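Long-range contact in thiol transferase (Phanerochaete chrysosporium, PDB 4F0B), which probably acts as a glutathione transferase of the Ure2p class and binds oxidized glutathione disulfide in its pocket: residues Tyr176-Arg188 / Trp206-Ile220. Residues are numbered along the deposited sequence; the frame is centred on the assembly and turned at random.
Sequences YGIADIKIFGWAR and WVERIEKRPAVQAGI. With GDS (oxidized glutathione disulfide), chain C.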
ATOM      1  N   TYR A 176       2.994  17.059 -11.488  1.00  7.46           N
ATOM      2  CA  TYR A 176       1.778  16.569 -10.822  1.00  6.62           C
ATOM      3  C   TYR A 176       1.296  15.266 -11.421  1.00  6.63           C
ATOM      4  O   TYR A 176       1.198  15.120 -12.637  1.00  7.50           O
ATOM      5  CB  TYR A 176       0.702  17.629 -10.980  1.00  8.00           C
ATOM      6  CG  TYR A 176      -0.698  17.246 -10.562  1.00  6.67           C
ATOM      7  CD1 TYR A 176      -1.058  17.194  -9.210  1.00  7.18           C
ATOM      8  CD2 TYR A 176      -1.673  16.983 -11.513  1.00  7.11           C
ATOM      9  CE1 TYR A 176      -2.357  16.883  -8.826  1.00  7.12           C
ATOM     10  CE2 TYR A 176      -2.981  16.678 -11.126  1.00  8.14           C
ATOM     11  CZ  TYR A 176      -3.306  16.650  -9.803  1.00  6.48           C
ATOM     12  OH  TYR A 176      -4.592  16.369  -9.439  1.00  8.62           O
ATOM     13  N   GLY A 177       1.002  14.311 -10.553  1.00  6.71           N
ATOM     14  CA  GLY A 177       0.513  13.038 -11.062  1.00  6.84           C
ATOM     15  C   GLY A 177      -0.100  12.195  -9.975  1.00  5.82           C
ATOM     16  O   GLY A 177      -0.467  12.680  -8.895  1.00  6.88           O
ATOM     17  N   ILE A 178      -0.253  10.911 -10.301  1.00  5.70           N
ATOM     18  CA  ILE A 178      -1.024  10.018  -9.436  1.00  5.76           C
ATOM     19  C   ILE A 178      -0.462   9.855  -8.027  1.00  6.32           C
ATOM     20  O   ILE A 178      -1.250   9.618  -7.102  1.00  6.18           O
ATOM     21  CB  ILE A 178      -1.303   8.649 -10.072  1.00  5.94           C
ATOM     22  CG1 ILE A 178      -0.009   7.920 -10.459  1.00  5.99           C
ATOM     23  CG2 ILE A 178      -2.234   8.831 -11.293  1.00  7.40           C
ATOM     24  CD1 ILE A 178      -0.262   6.472 -10.970  1.00  7.84           C
ATOM     25  N   ALA A 179       0.852  10.016  -7.819  1.00  5.86           N
ATOM     26  CA  ALA A 179       1.350   9.997  -6.452  1.00  5.92           C
ATOM     27  C   ALA A 179       0.849  11.177  -5.632  1.00  6.93           C
ATOM     28  O   ALA A 179       0.502  11.007  -4.450  1.00  7.51           O
ATOM     29  CB  ALA A 179       2.852   9.952  -6.415  1.00  8.64           C
ATOM     30  N   ASP A 180       0.797  12.363  -6.232  1.00  5.96           N
ATOM     31  CA  ASP A 180       0.210  13.506  -5.550  1.00  6.22           C
ATOM     32  C   ASP A 180      -1.263  13.300  -5.277  1.00  4.87           C
ATOM     33  O   ASP A 180      -1.720  13.597  -4.188  1.00  5.92           O
ATOM     34  CB  ASP A 180       0.374  14.767  -6.392  1.00  5.45           C
ATOM     35  CG  ASP A 180       1.815  15.021  -6.766  1.00  6.38           C
ATOM     36  OD1 ASP A 180       2.600  15.529  -5.927  1.00  5.95           O
ATOM     37  OD2 ASP A 180       2.154  14.664  -7.919  1.00  7.77           O
ATOM     38  N   ILE A 181      -1.986  12.814  -6.282  1.00  4.74           N
ATOM     39  CA  ILE A 181      -3.424  12.630  -6.152  1.00  5.07           C
ATOM     40  C   ILE A 181      -3.764  11.698  -4.985  1.00  4.86           C
ATOM     41  O   ILE A 181      -4.643  12.001  -4.170  1.00  6.31           O
ATOM     42  CB  ILE A 181      -4.048  12.177  -7.496  1.00  5.45           C
ATOM     43  CG1 ILE A 181      -3.952  13.304  -8.543  1.00  6.61           C
ATOM     44  CG2 ILE A 181      -5.514  11.735  -7.308  1.00  7.56           C
ATOM     45  CD1 ILE A 181      -4.206  12.826  -9.990  1.00  7.74           C
ATOM     46  N   LYS A 182      -3.055  10.579  -4.889  1.00  5.34           N
ATOM     47  CA  LYS A 182      -3.297   9.627  -3.811  1.00  4.68           C
ATOM     48  C   LYS A 182      -3.153  10.252  -2.436  1.00  5.16           C
ATOM     49  O   LYS A 182      -4.038  10.104  -1.560  1.00  5.43           O
ATOM     50  CB  LYS A 182      -2.351   8.433  -3.932  1.00  3.91           C
ATOM     51  CG  LYS A 182      -2.355   7.521  -2.684  1.00  3.71           C
ATOM     52  CD  LYS A 182      -3.691   6.836  -2.427  1.00  3.42           C
ATOM     53  CE  LYS A 182      -3.698   6.224  -1.001  1.00  4.68           C
ATOM     54  NZ  LYS A 182      -5.077   5.829  -0.585  1.00  4.21           N
ATOM     55  N   ILE A 183      -2.054  10.976  -2.227  1.00  4.70           N
ATOM     56  CA  ILE A 183      -1.824  11.541  -0.910  1.00  4.28           C
ATOM     57  C   ILE A 183      -2.715  12.746  -0.629  1.00  4.18           C
ATOM     58  O   ILE A 183      -3.138  12.942   0.522  1.00  5.29           O
ATOM     59  CB  ILE A 183      -0.347  11.911  -0.719  1.00  4.39           C
ATOM     60  CG1 ILE A 183       0.487  10.630  -0.852  1.00  6.14           C
ATOM     61  CG2 ILE A 183      -0.138  12.558   0.667  1.00  6.98           C
ATOM     62  CD1 ILE A 183       2.018  10.806  -0.761  1.00  7.89           C
ATOM     63  N   PHE A 184      -3.007  13.523  -1.680  1.00  5.03           N
ATOM     64  CA  PHE A 184      -3.821  14.718  -1.541  1.00  5.13           C
ATOM     65  C   PHE A 184      -5.178  14.449  -0.883  1.00  4.88           C
ATOM     66  O   PHE A 184      -5.662  15.249  -0.088  1.00  6.13           O
ATOM     67  CB  PHE A 184      -3.993  15.404  -2.904  1.00  4.85           C
ATOM     68  CG  PHE A 184      -5.006  16.506  -2.887  1.00  4.99           C
ATOM     69  CD1 PHE A 184      -4.659  17.758  -2.392  1.00  6.76           C
ATOM     70  CD2 PHE A 184      -6.301  16.300  -3.376  1.00  5.07           C
ATOM     71  CE1 PHE A 184      -5.602  18.790  -2.356  1.00  6.90           C
ATOM     72  CE2 PHE A 184      -7.233  17.314  -3.340  1.00  7.96           C
ATOM     73  CZ  PHE A 184      -6.898  18.546  -2.846  1.00  9.03           C
ATOM     74  N   GLY A 185      -5.801  13.316  -1.193  1.00  4.94           N
ATOM     75  CA  GLY A 185      -7.095  13.032  -0.582  1.00  5.94           C
ATOM     76  C   GLY A 185      -7.049  13.016   0.946  1.00  5.09           C
ATOM     77  O   GLY A 185      -8.027  13.451   1.598  1.00  6.59           O
ATOM     78  N   TRP A 186      -5.934  12.497   1.490  1.00  4.44           N
ATOM     79  CA  TRP A 186      -5.692  12.523   2.929  1.00  4.67           C
ATOM     80  C   TRP A 186      -5.169  13.870   3.436  1.00  5.64           C
ATOM     81  O   TRP A 186      -5.599  14.368   4.484  1.00  5.56           O
ATOM     82  CB  TRP A 186      -4.744  11.383   3.321  1.00  4.76           C
ATOM     83  CG  TRP A 186      -5.429  10.051   3.314  1.00  5.43           C
ATOM     84  CD1 TRP A 186      -5.437   9.128   2.295  1.00  5.14           C
ATOM     85  CD2 TRP A 186      -6.205   9.523   4.369  1.00  4.45           C
ATOM     86  NE1 TRP A 186      -6.213   8.034   2.663  1.00  5.58           N
ATOM     87  CE2 TRP A 186      -6.693   8.253   3.939  1.00  4.40           C
ATOM     88  CE3 TRP A 186      -6.555  10.003   5.648  1.00  4.89           C
ATOM     89  CZ2 TRP A 186      -7.482   7.437   4.761  1.00  4.93           C
ATOM     90  CZ3 TRP A 186      -7.360   9.195   6.467  1.00  5.25           C
ATOM     91  CH2 TRP A 186      -7.813   7.917   6.007  1.00  6.45           C
ATOM     92  N   ALA A 187      -4.221  14.449   2.702  1.00  4.67           N
ATOM     93  CA  ALA A 187      -3.592  15.693   3.184  1.00  6.40           C
ATOM     94  C   ALA A 187      -4.603  16.825   3.310  1.00  5.26           C
ATOM     95  O   ALA A 187      -4.461  17.643   4.234  1.00  7.06           O
ATOM     96  CB  ALA A 187      -2.436  16.077   2.272  1.00  7.99           C
ATOM     97  N   ARG A 188      -5.605  16.893   2.418  1.00  5.42           N
ATOM     98  CA  ARG A 188      -6.548  18.002   2.487  1.00  5.96           C
ATOM     99  C   ARG A 188      -7.422  17.963   3.745  1.00  7.11           C
ATOM    100  O   ARG A 188      -8.013  18.982   4.099  1.00 10.08           O
ATOM    101  CB  ARG A 188      -7.394  18.068   1.208  1.00  6.89           C
ATOM    102  CG  ARG A 188      -8.446  16.969   1.105  1.00  7.72           C
ATOM    103  CD  ARG A 188      -9.115  17.002  -0.264  1.00  7.78           C
ATOM    104  NE  ARG A 188      -9.848  18.256  -0.494  1.00  9.08           N
ATOM    105  CZ  ARG A 188     -11.140  18.421  -0.209  1.00 10.19           C
ATOM    106  NH1 ARG A 188     -11.862  17.406   0.276  1.00 11.84           N
ATOM    107  NH2 ARG A 188     -11.741  19.589  -0.440  1.00 10.80           N
ATOM    108  N   TRP A 206       1.535  22.698  -1.227  1.00  7.04           N
ATOM    109  CA  TRP A 206       1.210  21.642  -2.193  1.00  6.89           C
ATOM    110  C   TRP A 206      -0.290  21.301  -2.170  1.00  7.81           C
ATOM    111  O   TRP A 206      -0.929  21.219  -3.231  1.00  8.87           O
ATOM    112  CB  TRP A 206       2.140  20.455  -1.926  1.00  7.53           C
ATOM    113  CG  TRP A 206       1.796  19.131  -2.532  1.00  5.79           C
ATOM    114  CD1 TRP A 206       2.200  18.628  -3.745  1.00  6.84           C
ATOM    115  CD2 TRP A 206       1.107  18.083  -1.874  1.00  4.99           C
ATOM    116  NE1 TRP A 206       1.768  17.328  -3.880  1.00  6.13           N
ATOM    117  CE2 TRP A 206       1.073  16.975  -2.755  1.00  4.79           C
ATOM    118  CE3 TRP A 206       0.501  17.974  -0.628  1.00  7.11           C
ATOM    119  CZ2 TRP A 206       0.416  15.763  -2.426  1.00  6.02           C
ATOM    120  CZ3 TRP A 206      -0.163  16.790  -0.298  1.00  5.98           C
ATOM    121  CH2 TRP A 206      -0.191  15.693  -1.187  1.00  5.81           C
ATOM    122  N   VAL A 207      -0.881  21.199  -0.979  1.00  6.53           N
ATOM    123  CA  VAL A 207      -2.323  21.020  -0.863  1.00  7.90           C
ATOM    124  C   VAL A 207      -3.047  22.179  -1.537  1.00  8.89           C
ATOM    125  O   VAL A 207      -3.986  21.968  -2.296  1.00  9.22           O
ATOM    126  CB  VAL A 207      -2.768  20.911   0.627  1.00  7.91           C
ATOM    127  CG1 VAL A 207      -4.309  21.038   0.744  1.00  9.98           C
ATOM    128  CG2 VAL A 207      -2.271  19.574   1.244  1.00  8.27           C
ATOM    129  N   GLU A 208      -2.600  23.408  -1.278  1.00  9.16           N
ATOM    130  CA  GLU A 208      -3.268  24.577  -1.839  1.00  9.04           C
ATOM    131  C   GLU A 208      -3.206  24.594  -3.370  1.00 10.50           C
ATOM    132  O   GLU A 208      -4.239  24.889  -4.038  1.00 11.66           O
ATOM    133  CB  GLU A 208      -2.659  25.823  -1.236  1.00 11.52           C
ATOM    134  CG  GLU A 208      -3.053  25.976   0.224  1.00 19.88           C
ATOM    135  CD  GLU A 208      -2.341  27.105   0.958  1.00 28.84           C
ATOM    136  OE1 GLU A 208      -1.389  27.689   0.401  1.00 31.42           O
ATOM    137  OE2 GLU A 208      -2.741  27.385   2.115  1.00 28.50           O
ATOM    138  N   ARG A 209      -2.051  24.261  -3.950  1.00  8.76           N
ATOM    139  CA  ARG A 209      -1.970  24.335  -5.412  1.00  8.77           C
ATOM    140  C   ARG A 209      -2.780  23.242  -6.094  1.00  9.21           C
ATOM    141  O   ARG A 209      -3.231  23.422  -7.243  1.00 11.34           O
ATOM    142  CB  ARG A 209      -0.522  24.412  -5.937  1.00 10.76           C
ATOM    143  CG  ARG A 209       0.309  23.142  -5.830  1.00  9.70           C
ATOM    144  CD  ARG A 209       1.736  23.312  -6.457  1.00  9.71           C
ATOM    145  NE  ARG A 209       2.479  24.353  -5.741  1.00  9.78           N
ATOM    146  CZ  ARG A 209       3.273  24.132  -4.690  1.00  8.15           C
ATOM    147  NH1 ARG A 209       3.848  25.170  -4.077  1.00 12.56           N
ATOM    148  NH2 ARG A 209       3.548  22.905  -4.253  1.00  8.11           N
ATOM    149  N   ILE A 210      -2.977  22.109  -5.426  1.00  7.29           N
ATOM    150  CA  ILE A 210      -3.776  21.026  -5.978  1.00  7.46           C
ATOM    151  C   ILE A 210      -5.265  21.333  -5.788  1.00  8.35           C
ATOM    152  O   ILE A 210      -6.080  21.130  -6.702  1.00  8.37           O
ATOM    153  CB  ILE A 210      -3.389  19.678  -5.361  1.00  6.76           C
ATOM    154  CG1 ILE A 210      -1.950  19.306  -5.797  1.00  7.28           C
ATOM    155  CG2 ILE A 210      -4.356  18.565  -5.821  1.00  7.08           C
ATOM    156  CD1 ILE A 210      -1.321  18.175  -5.035  1.00  8.32           C
ATOM    157  N   GLU A 211      -5.621  21.844  -4.608  1.00  9.38           N
ATOM    158  CA  GLU A 211      -7.032  22.151  -4.324  1.00 10.67           C
ATOM    159  C   GLU A 211      -7.627  23.118  -5.357  1.00 10.24           C
ATOM    160  O   GLU A 211      -8.814  23.014  -5.687  1.00 13.02           O
ATOM    161  CB  GLU A 211      -7.175  22.696  -2.870  1.00 10.53           C
ATOM    162  CG  GLU A 211      -8.604  22.928  -2.367  1.00 13.11           C
ATOM    163  CD  GLU A 211      -9.315  21.684  -1.826  1.00 13.87           C
ATOM    164  OE1 GLU A 211      -8.665  20.764  -1.290  1.00 13.85           O
ATOM    165  OE2 GLU A 211     -10.566  21.671  -1.878  1.00 14.62           O
ATOM    166  N   LYS A 212      -6.808  24.055  -5.865  1.00  8.93           N
ATOM    167  CA  LYS A 212      -7.268  25.075  -6.806  1.00 11.39           C
ATOM    168  C   LYS A 212      -7.594  24.508  -8.197  1.00 11.19           C
ATOM    169  O   LYS A 212      -8.204  25.201  -8.998  1.00 13.78           O
ATOM    170  CB  LYS A 212      -6.212  26.195  -6.927  1.00 12.56           C
ATOM    171  CG  LYS A 212      -6.105  27.101  -5.728  1.00 25.89           C
ATOM    172  CD  LYS A 212      -4.988  28.096  -5.971  1.00 27.58           C
ATOM    173  CE  LYS A 212      -4.652  28.894  -4.717  1.00 33.61           C
ATOM    174  NZ  LYS A 212      -3.504  29.803  -4.991  1.00 35.30           N
ATOM    175  N   ARG A 213      -7.178  23.278  -8.500  1.00 10.94           N
ATOM    176  CA  ARG A 213      -7.397  22.750  -9.861  1.00  9.84           C
ATOM    177  C   ARG A 213      -8.874  22.445 -10.100  1.00 10.52           C
ATOM    178  O   ARG A 213      -9.510  21.763  -9.301  1.00 10.66           O
ATOM    179  CB  ARG A 213      -6.584  21.469 -10.068  1.00  9.97           C
ATOM    180  CG  ARG A 213      -5.072  21.618  -9.857  1.00  9.39           C
ATOM    181  CD  ARG A 213      -4.372  20.247  -9.952  1.00 10.07           C
ATOM    182  NE  ARG A 213      -4.445  19.660 -11.299  1.00  9.74           N
ATOM    183  CZ  ARG A 213      -3.567  19.893 -12.273  1.00  9.55           C
ATOM    184  NH1 ARG A 213      -2.560  20.742 -12.084  1.00 11.78           N
ATOM    185  NH2 ARG A 213      -3.674  19.295 -13.439  1.00 11.71           N
ATOM    186  N   PRO A 214      -9.445  22.971 -11.192  1.00 11.56           N
ATOM    187  CA  PRO A 214     -10.849  22.654 -11.484  1.00 10.40           C
ATOM    188  C   PRO A 214     -11.140  21.150 -11.551  1.00  9.88           C
ATOM    189  O   PRO A 214     -12.209  20.743 -11.099  1.00 11.67           O
ATOM    190  CB  PRO A 214     -11.070  23.339 -12.840  1.00 11.47           C
ATOM    191  CG  PRO A 214     -10.168  24.553 -12.770  1.00 15.77           C
ATOM    192  CD  PRO A 214      -8.921  24.041 -12.070  1.00 14.17           C
ATOM    193  N   ALA A 215     -10.237  20.346 -12.086  1.00 10.21           N
ATOM    194  CA  ALA A 215     -10.522  18.916 -12.161  1.00  9.96           C
ATOM    195  C   ALA A 215     -10.590  18.285 -10.775  1.00 10.54           C
ATOM    196  O   ALA A 215     -11.364  17.344 -10.558  1.00  9.94           O
ATOM    197  CB  ALA A 215      -9.500  18.207 -13.031  1.00 11.51           C
ATOM    198  N   VAL A 216      -9.765  18.785  -9.849  1.00  9.22           N
ATOM    199  CA  VAL A 216      -9.803  18.312  -8.482  1.00  7.77           C
ATOM    200  C   VAL A 216     -11.165  18.617  -7.852  1.00 10.44           C
ATOM    201  O   VAL A 216     -11.804  17.720  -7.260  1.00  8.63           O
ATOM    202  CB  VAL A 216      -8.645  18.926  -7.690  1.00  7.49           C
ATOM    203  CG1 VAL A 216      -8.811  18.665  -6.198  1.00  7.47           C
ATOM    204  CG2 VAL A 216      -7.325  18.308  -8.140  1.00  8.67           C
ATOM    205  N   GLN A 217     -11.644  19.862  -8.007  1.00  8.98           N
ATOM    206  CA  GLN A 217     -12.950  20.213  -7.451  1.00  9.36           C
ATOM    207  C   GLN A 217     -14.050  19.353  -8.103  1.00 10.65           C
ATOM    208  O   GLN A 217     -14.943  18.865  -7.394  1.00 11.32           O
ATOM    209  CB  GLN A 217     -13.234  21.719  -7.643  1.00 10.09           C
ATOM    210  CG  GLN A 217     -12.239  22.549  -6.799  1.00  9.95           C
ATOM    211  CD  GLN A 217     -12.366  22.198  -5.314  1.00 16.06           C
ATOM    212  OE1 GLN A 217     -13.486  22.130  -4.777  1.00 18.65           O
ATOM    213  NE2 GLN A 217     -11.234  21.952  -4.651  1.00 14.78           N
ATOM    214  N   ALA A 218     -13.983  19.151  -9.427  1.00 10.14           N
ATOM    215  CA  ALA A 218     -14.996  18.327 -10.096  1.00 10.49           C
ATOM    216  C   ALA A 218     -14.969  16.890  -9.572  1.00 11.09           C
ATOM    217  O   ALA A 218     -16.026  16.296  -9.344  1.00 11.38           O
ATOM    218  CB  ALA A 218     -14.806  18.350 -11.603  1.00 11.74           C
ATOM    219  N   GLY A 219     -13.777  16.329  -9.370  1.00  9.59           N
ATOM    220  CA  GLY A 219     -13.712  14.975  -8.851  1.00  9.64           C
ATOM    221  C   GLY A 219     -14.266  14.842  -7.447  1.00  9.27           C
ATOM    222  O   GLY A 219     -15.050  13.928  -7.142  1.00  9.63           O
ATOM    223  N   ILE A 220     -13.841  15.739  -6.569  1.00  8.30           N
ATOM    224  CA  ILE A 220     -14.371  15.747  -5.221  1.00  8.94           C
ATOM    225  C   ILE A 220     -15.890  15.868  -5.218  1.00 11.01           C
ATOM    226  O   ILE A 220     -16.576  15.087  -4.547  1.00 10.90           O
ATOM    227  CB  ILE A 220     -13.729  16.880  -4.409  1.00  8.68           C
ATOM    228  CG1 ILE A 220     -12.259  16.569  -4.181  1.00  9.35           C
ATOM    229  CG2 ILE A 220     -14.440  17.063  -3.085  1.00 12.22           C
ATOM    230  CD1 ILE A 220     -11.505  17.761  -3.659  1.00 12.34           C
TER
HETATM  231  N1  GDS C 301      -6.701   0.387   1.288  1.00  4.51           N
HETATM  232  CA1 GDS C 301      -8.058   0.770   0.783  1.00  4.07           C
HETATM  233  C1  GDS C 301      -7.862   1.705  -0.441  1.00  5.94           C
HETATM  234  OE1 GDS C 301      -6.820   2.393  -0.505  1.00  5.35           O
HETATM  235  OE2 GDS C 301      -8.756   1.703  -1.308  1.00  4.67           O
HETATM  236  CB1 GDS C 301      -8.810   1.543   1.877  1.00  5.15           C
HETATM  237  CG1 GDS C 301     -10.258   1.867   1.466  1.00  4.20           C
HETATM  238  CD1 GDS C 301     -11.037   2.335   2.687  1.00  4.94           C
HETATM  239  O1  GDS C 301     -10.573   2.473   3.811  1.00  6.10           O
HETATM  240  N2  GDS C 301     -12.378   2.539   2.460  1.00  5.34           N
HETATM  241  CA2 GDS C 301     -13.299   3.006   3.506  1.00  5.37           C
HETATM  242  C2  GDS C 301     -14.500   2.089   3.556  1.00  6.20           C
HETATM  243  O2  GDS C 301     -15.050   1.664   2.507  1.00  6.31           O
HETATM  244  CB2 GDS C 301     -13.819   4.419   3.254  1.00  6.38           C
HETATM  245  SG2 GDS C 301     -12.547   5.665   3.038  1.00  9.56           S
HETATM  246  N3  GDS C 301     -14.926   1.797   4.800  1.00  7.00           N
HETATM  247  CA3 GDS C 301     -16.107   0.947   4.974  1.00  6.59           C
HETATM  248  C3  GDS C 301     -15.880  -0.169   5.926  1.00 10.99           C
HETATM  249  OE3 GDS C 301     -16.838  -0.952   6.085  1.00 11.33           O
HETATM  250  OE4 GDS C 301     -14.759  -0.278   6.492  1.00 11.02           O
HETATM  251  N4  GDS C 301      -8.844   3.798   5.703  1.00  6.08           N
HETATM  252  CA4 GDS C 301      -7.470   3.402   5.962  1.00  6.88           C
HETATM  253  C4  GDS C 301      -6.561   3.386   4.688  1.00  5.76           C
HETATM  254  OE5 GDS C 301      -6.864   4.085   3.699  1.00  6.28           O
HETATM  255  OE6 GDS C 301      -5.561   2.652   4.760  1.00  5.73           O
HETATM  256  C5  GDS C 301      -9.526   4.465   6.638  1.00  5.89           C
HETATM  257  O5  GDS C 301      -9.023   4.770   7.745  1.00  6.57           O
HETATM  258  CA5 GDS C 301     -10.965   4.827   6.312  1.00  6.19           C
HETATM  259  N5  GDS C 301     -11.805   4.675   7.524  1.00  5.71           N
HETATM  260  CB5 GDS C 301     -10.933   6.277   5.782  1.00  7.42           C
HETATM  261  SG5 GDS C 301     -12.525   6.751   5.117  1.00 11.65           S
HETATM  262  CA6 GDS C 301     -13.382   1.165   9.252  1.00 13.37           C
HETATM  263  C6  GDS C 301     -12.511   1.224  10.524  1.00 19.11           C
HETATM  264  OE7 GDS C 301     -11.314   1.571  10.407  1.00 16.95           O
HETATM  265  OE8 GDS C 301     -13.052   0.859  11.598  1.00 17.32           O
HETATM  266  N6  GDS C 301     -14.211  -0.035   9.334  1.00 12.98           N
HETATM  267  CB6 GDS C 301     -14.286   2.434   9.149  1.00 10.53           C
HETATM  268  CG6 GDS C 301     -13.563   3.792   8.907  1.00 12.01           C
HETATM  269  CD6 GDS C 301     -12.861   3.801   7.580  1.00  7.97           C
HETATM  270  O6  GDS C 301     -13.138   3.093   6.624  1.00  8.37           O
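Phe184 lays one ring face against Ile210, whose CG2 stands over its middle, 3.5 Å from the ring centroid in a CH-pi contact; CB of Arg188, from the same helix as Phe184, lies over the rim of the other face. At the edge sit Val207 O, Ile220 CD1 and Glu211 OE1, the last 3.2 Å from Phe184 CZ, where the slightly positive C-H rim suits an oxygen. The ring reaches as a knob into the hole among Val207, Ile210, Glu211 and Val216 because CG stands anti to the backbone N (chi1 170°). The guanidinium of Arg213 stacks on the Tyr176 ring as an off-centre cation-pi pair, planes 29° apart, its NE 3.3 Å from Tyr176 CE2; Glu28 of helix 20-33 hydrogen-bonds Tyr176 OH and forms a salt bridge with Arg213 NE, tying this pair to the thioredoxin-like domain. Trp206 is the answering knob: Ala187 CB meets its edge, and NE1 gives a nearly straight bond (2.8 Å) to Asp180 OD1, which approaches in the ring plane and also takes the N-H of Ile172. In the all-helical GST C-terminal domain, Asp180 OD2 accepts from N of the N-cap Gly177, half of a capping box, since glycine has no side chain to return the bond; helix 178-187 carries Lys182 and Trp186 to the oxidized glutathione disulfide pocket. Helix 206-211 crosses it at -105°. Beyond the apolar patch, Arg188 grips Glu211 side-on, NE to OE1 at 2.9 Å and NH2 to OE2 at 2.8 Å, both on syn lone pairs, while Ile220 CD1 lies over the guanidinium face. A bend at chi2 turns the Glu211 carboxylate toward this arginine, and Gln217 NE2 reaches OE2 from above its plane. Were Glu211 an alanine, Arg188 would probably lose its carboxylate mate and Gln217 NE2 one of two acceptors.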